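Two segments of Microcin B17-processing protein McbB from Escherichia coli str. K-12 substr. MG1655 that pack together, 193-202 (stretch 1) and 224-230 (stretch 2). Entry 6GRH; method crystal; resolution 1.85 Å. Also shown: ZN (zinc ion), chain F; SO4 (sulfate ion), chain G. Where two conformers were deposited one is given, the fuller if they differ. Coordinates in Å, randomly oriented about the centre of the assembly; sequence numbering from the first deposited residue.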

# COMPACT_ATOMS: atom_id res chain seq x y z
N HIS B 193 -3.16 -20.97 -1.90
CA HIS B 193 -2.88 -20.52 -3.26
C HIS B 193 -3.92 -19.56 -3.86
O HIS B 193 -3.58 -18.58 -4.51
CB HIS B 193 -2.81 -21.69 -4.19
CG HIS B 193 -2.77 -21.31 -5.62
ND1 HIS B 193 -1.69 -20.66 -6.18
CD2 HIS B 193 -3.67 -21.49 -6.62
CE1 HIS B 193 -1.94 -20.45 -7.46
NE2 HIS B 193 -3.13 -20.95 -7.76
N PHE B 194 -5.19 -19.88 -3.65
CA PHE B 194 -6.28 -19.09 -4.26
C PHE B 194 -6.33 -17.68 -3.63
O PHE B 194 -6.57 -16.69 -4.32
CB PHE B 194 -7.59 -19.88 -4.24
CG PHE B 194 -7.52 -21.11 -5.09
CD1 PHE B 194 -7.47 -20.99 -6.48
CD2 PHE B 194 -7.37 -22.36 -4.51
CE1 PHE B 194 -7.31 -22.11 -7.27
CE2 PHE B 194 -7.25 -23.50 -5.30
CZ PHE B 194 -7.21 -23.37 -6.68
N CYS B 195 -5.99 -17.59 -2.34
CA CYS B 195 -5.80 -16.31 -1.70
C CYS B 195 -4.72 -15.47 -2.40
O CYS B 195 -4.88 -14.25 -2.54
CB CYS B 195 -5.49 -16.46 -0.21
SG CYS B 195 -6.86 -17.09 0.77
N HIS B 196 -3.64 -16.13 -2.83
CA HIS B 196 -2.52 -15.48 -3.51
C HIS B 196 -2.86 -15.04 -4.92
O HIS B 196 -2.67 -13.84 -5.29
CB HIS B 196 -1.27 -16.37 -3.50
CG HIS B 196 -0.60 -16.42 -2.17
ND1 HIS B 196 -1.05 -17.21 -1.14
CD2 HIS B 196 0.44 -15.70 -1.68
CE1 HIS B 196 -0.28 -17.02 -0.08
NE2 HIS B 196 0.62 -16.10 -0.38
N ILE B 197 -3.37 -15.98 -5.71
CA ILE B 197 -3.58 -15.73 -7.13
C ILE B 197 -4.64 -14.62 -7.35
O ILE B 197 -4.50 -13.81 -8.25
CB ILE B 197 -3.93 -17.03 -7.88
CG1 ILE B 197 -3.63 -16.89 -9.37
CG2 ILE B 197 -5.36 -17.43 -7.65
CD1 ILE B 197 -3.38 -18.22 -10.02
N GLU B 198 -5.64 -14.55 -6.47
CA GLU B 198 -6.62 -13.46 -6.49
C GLU B 198 -6.02 -12.10 -6.12
O GLU B 198 -6.39 -11.08 -6.70
CB GLU B 198 -7.81 -13.80 -5.58
CG GLU B 198 -8.63 -14.97 -6.13
CD GLU B 198 -9.30 -14.69 -7.47
OE1 GLU B 198 -9.62 -13.50 -7.73
OE2 GLU B 198 -9.53 -15.66 -8.25
N ARG B 199 -5.11 -12.08 -5.17
CA ARG B 199 -4.36 -10.86 -4.86
C ARG B 199 -3.58 -10.37 -6.10
O ARG B 199 -3.65 -9.17 -6.43
CB ARG B 199 -3.43 -11.06 -3.67
CG ARG B 199 -2.68 -9.82 -3.20
CD ARG B 199 -3.58 -8.88 -2.44
NE ARG B 199 -2.88 -7.67 -2.00
CZ ARG B 199 -2.74 -6.54 -2.70
NH1 ARG B 199 -3.20 -6.40 -3.95
NH2 ARG B 199 -2.09 -5.53 -2.14
N TRP B 200 -2.89 -11.26 -6.81
CA TRP B 200 -2.10 -10.85 -7.98
C TRP B 200 -2.98 -10.48 -9.18
O TRP B 200 -2.70 -9.50 -9.88
CB TRP B 200 -1.07 -11.91 -8.41
CG TRP B 200 -0.23 -12.51 -7.30
CD1 TRP B 200 0.13 -13.82 -7.19
CD2 TRP B 200 0.34 -11.84 -6.16
NE1 TRP B 200 0.87 -14.01 -6.07
CE2 TRP B 200 1.03 -12.82 -5.42
CE3 TRP B 200 0.34 -10.51 -5.70
CZ2 TRP B 200 1.71 -12.53 -4.24
CZ3 TRP B 200 1.01 -10.22 -4.52
CH2 TRP B 200 1.69 -11.22 -3.80
N LEU B 201 -4.06 -11.24 -9.41
CA LEU B 201 -4.98 -10.90 -10.50
C LEU B 201 -5.66 -9.53 -10.33
O LEU B 201 -5.80 -8.79 -11.31
CB LEU B 201 -6.00 -12.01 -10.75
CG LEU B 201 -5.38 -13.31 -11.26
CD1 LEU B 201 -6.45 -14.38 -11.36
CD2 LEU B 201 -4.68 -13.18 -12.60
N SER B 202 -6.03 -9.20 -9.09
CA SER B 202 -6.55 -7.89 -8.71
C SER B 202 -5.55 -6.77 -8.97
O SER B 202 -5.89 -5.78 -9.61
CB SER B 202 -6.96 -7.88 -7.23
OG SER B 202 -5.84 -7.70 -6.35
N LYS B 224 -18.22 -21.98 -12.93
CA LYS B 224 -17.29 -22.88 -12.25
C LYS B 224 -15.95 -22.14 -12.13
O LYS B 224 -15.45 -21.62 -13.12
CB LYS B 224 -17.12 -24.21 -13.01
CG LYS B 224 -16.15 -25.18 -12.33
CD LYS B 224 -16.22 -26.60 -12.90
N TYR B 225 -15.42 -22.08 -10.91
CA TYR B 225 -14.16 -21.42 -10.64
C TYR B 225 -13.07 -22.21 -11.29
O TYR B 225 -12.74 -23.31 -10.83
CB TYR B 225 -13.88 -21.28 -9.12
CG TYR B 225 -12.65 -20.43 -8.81
CD1 TYR B 225 -11.38 -20.98 -8.80
CD2 TYR B 225 -12.77 -19.06 -8.54
CE1 TYR B 225 -10.26 -20.21 -8.53
CE2 TYR B 225 -11.64 -18.27 -8.27
CZ TYR B 225 -10.39 -18.86 -8.24
OH TYR B 225 -9.25 -18.11 -7.99
N GLN B 226 -12.54 -21.69 -12.39
CA GLN B 226 -11.38 -22.32 -13.01
C GLN B 226 -10.64 -21.33 -13.88
O GLN B 226 -11.26 -20.40 -14.44
CB GLN B 226 -11.77 -23.58 -13.79
CG GLN B 226 -12.16 -23.41 -15.26
CD GLN B 226 -12.90 -24.63 -15.80
OE1 GLN B 226 -14.06 -24.53 -16.22
NE2 GLN B 226 -12.24 -25.79 -15.76
N MET B 227 -9.33 -21.52 -13.99
CA MET B 227 -8.53 -20.66 -14.84
C MET B 227 -7.14 -21.15 -15.16
O MET B 227 -6.56 -21.98 -14.45
CB MET B 227 -8.39 -19.30 -14.18
CG MET B 227 -8.05 -19.41 -12.72
SD MET B 227 -7.29 -17.86 -12.30
CE MET B 227 -6.96 -18.17 -10.56
N THR B 228 -6.64 -20.59 -16.25
CA THR B 228 -5.25 -20.67 -16.65
C THR B 228 -4.69 -19.25 -16.50
O THR B 228 -5.45 -18.32 -16.20
CB THR B 228 -5.16 -21.13 -18.11
OG1 THR B 228 -5.87 -20.20 -18.92
CG2 THR B 228 -5.78 -22.53 -18.27
N LEU B 229 -3.39 -19.09 -16.71
CA LEU B 229 -2.74 -17.79 -16.51
C LEU B 229 -1.84 -17.45 -17.68
O LEU B 229 -1.03 -18.29 -18.07
CB LEU B 229 -1.87 -17.83 -15.25
CG LEU B 229 -2.56 -18.08 -13.92
CD1 LEU B 229 -1.52 -18.27 -12.81
CD2 LEU B 229 -3.54 -16.97 -13.57
N PRO B 230 -1.96 -16.23 -18.24
CA PRO B 230 -1.01 -15.83 -19.26
C PRO B 230 0.41 -15.61 -18.65
O PRO B 230 0.55 -15.20 -17.48
CB PRO B 230 -1.61 -14.53 -19.82
CG PRO B 230 -2.37 -13.96 -18.69
CD PRO B 230 -2.87 -15.12 -17.86
ZN ZN F . -7.51 -19.31 0.44
S SO4 G . -2.30 -2.99 -4.83
O1 SO4 G . -1.27 -2.58 -5.82
O2 SO4 G . -3.29 -1.91 -4.61
O3 SO4 G . -3.02 -4.16 -5.37
O4 SO4 G . -1.61 -3.28 -3.56

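The contact is a small, mostly apolar packing of one helical face against an extended, irregular segment, fastened near one end by a single very short hydrogen bond. It buries 314 Å², summed over both sides, and the side chains carry it: at the nearest backbone approaches, Phe 194 CA lies 10.4 Å from Tyr 225 CA and Leu 201 CA lies 9.4 Å from Leu 229 CA, too far for the backbones to meet.

The pattern of participating residues follows from the two backbones. Stretch 1 is helical throughout, with i to i+4 hydrogen bonds such as Ile 197 N to His 193 O (2.9 Å) and Leu 201 N to Ile 197 O (2.9 Å), so Phe 194, Ile 197 and Leu 201, spaced three and four apart, all direct CA-to-CB toward the partner. Stretch 2 forms no regular helix or strand, yet its side chains alternate: Tyr 225, Met 227 and Leu 229 point toward the helix, whereas Gln 226 and Thr 228 point away and remain exposed. Gln 226 and Thr 228 thus keep their polar groups out of the contact.

The one hydrogen bond runs from Tyr 225 OH to Glu 198 OE2 at 2.5 Å. Glu 198 starts sideways, but its chi1 and chi2, both m, bring the carboxylate to the hydroxyl, and OE2 lies at the edge of the tyrosine ring, near its plane. Tyrosine suits this position because its ring can pack against Phe 194 while its hydroxyl serves the carboxylate; the residue has 66 Å² covered, the largest share of any here. Tyr 225 CE1 lies 3.5 Å from Phe 194 CD1. The two rings, with centroids 5.6 Å apart and planes at 85°, meet obliquely.

Further along, Ile 197 occupies the middle of the contact. Its CG2 approaches Met 227 CE to 3.4 Å and also lies 4.0 Å from Tyr 225 OH, while its CD1 reaches Leu 229 CD1 at 3.4 Å. Ile 197 CD1 also lies 3.6 Å from Met 227 CE, so both ends of the side chain touch the methionine methyl. Met 227, with chi1 p and chi2 and chi3 both t, extends its chain so that the terminal methyl meets Ile 197; its SD lies 3.7 Å from Leu 201 CD1. A long, unbranched thioether suits a place where one side chain must touch two successive helical turns. Leu 229 closes the far end, its CD2 lying 4.1 Å from Leu 201 CD2, a looser approach than that to Ile 197. Both leucines adopt the same m, t rotamer.

Other helix residues serve different sites. Cys 195 points away from stretch 2 and binds the zinc through SG at 2.3 Å, with three further ligand atoms from elsewhere in the structure. Arg 199 also takes no part in the contact: its NH1 and NH2 donate nearly linear hydrogen bonds to sulfate O3 and O4, each 2.7 Å long. The sulfate probably came from the crystallisation liquor.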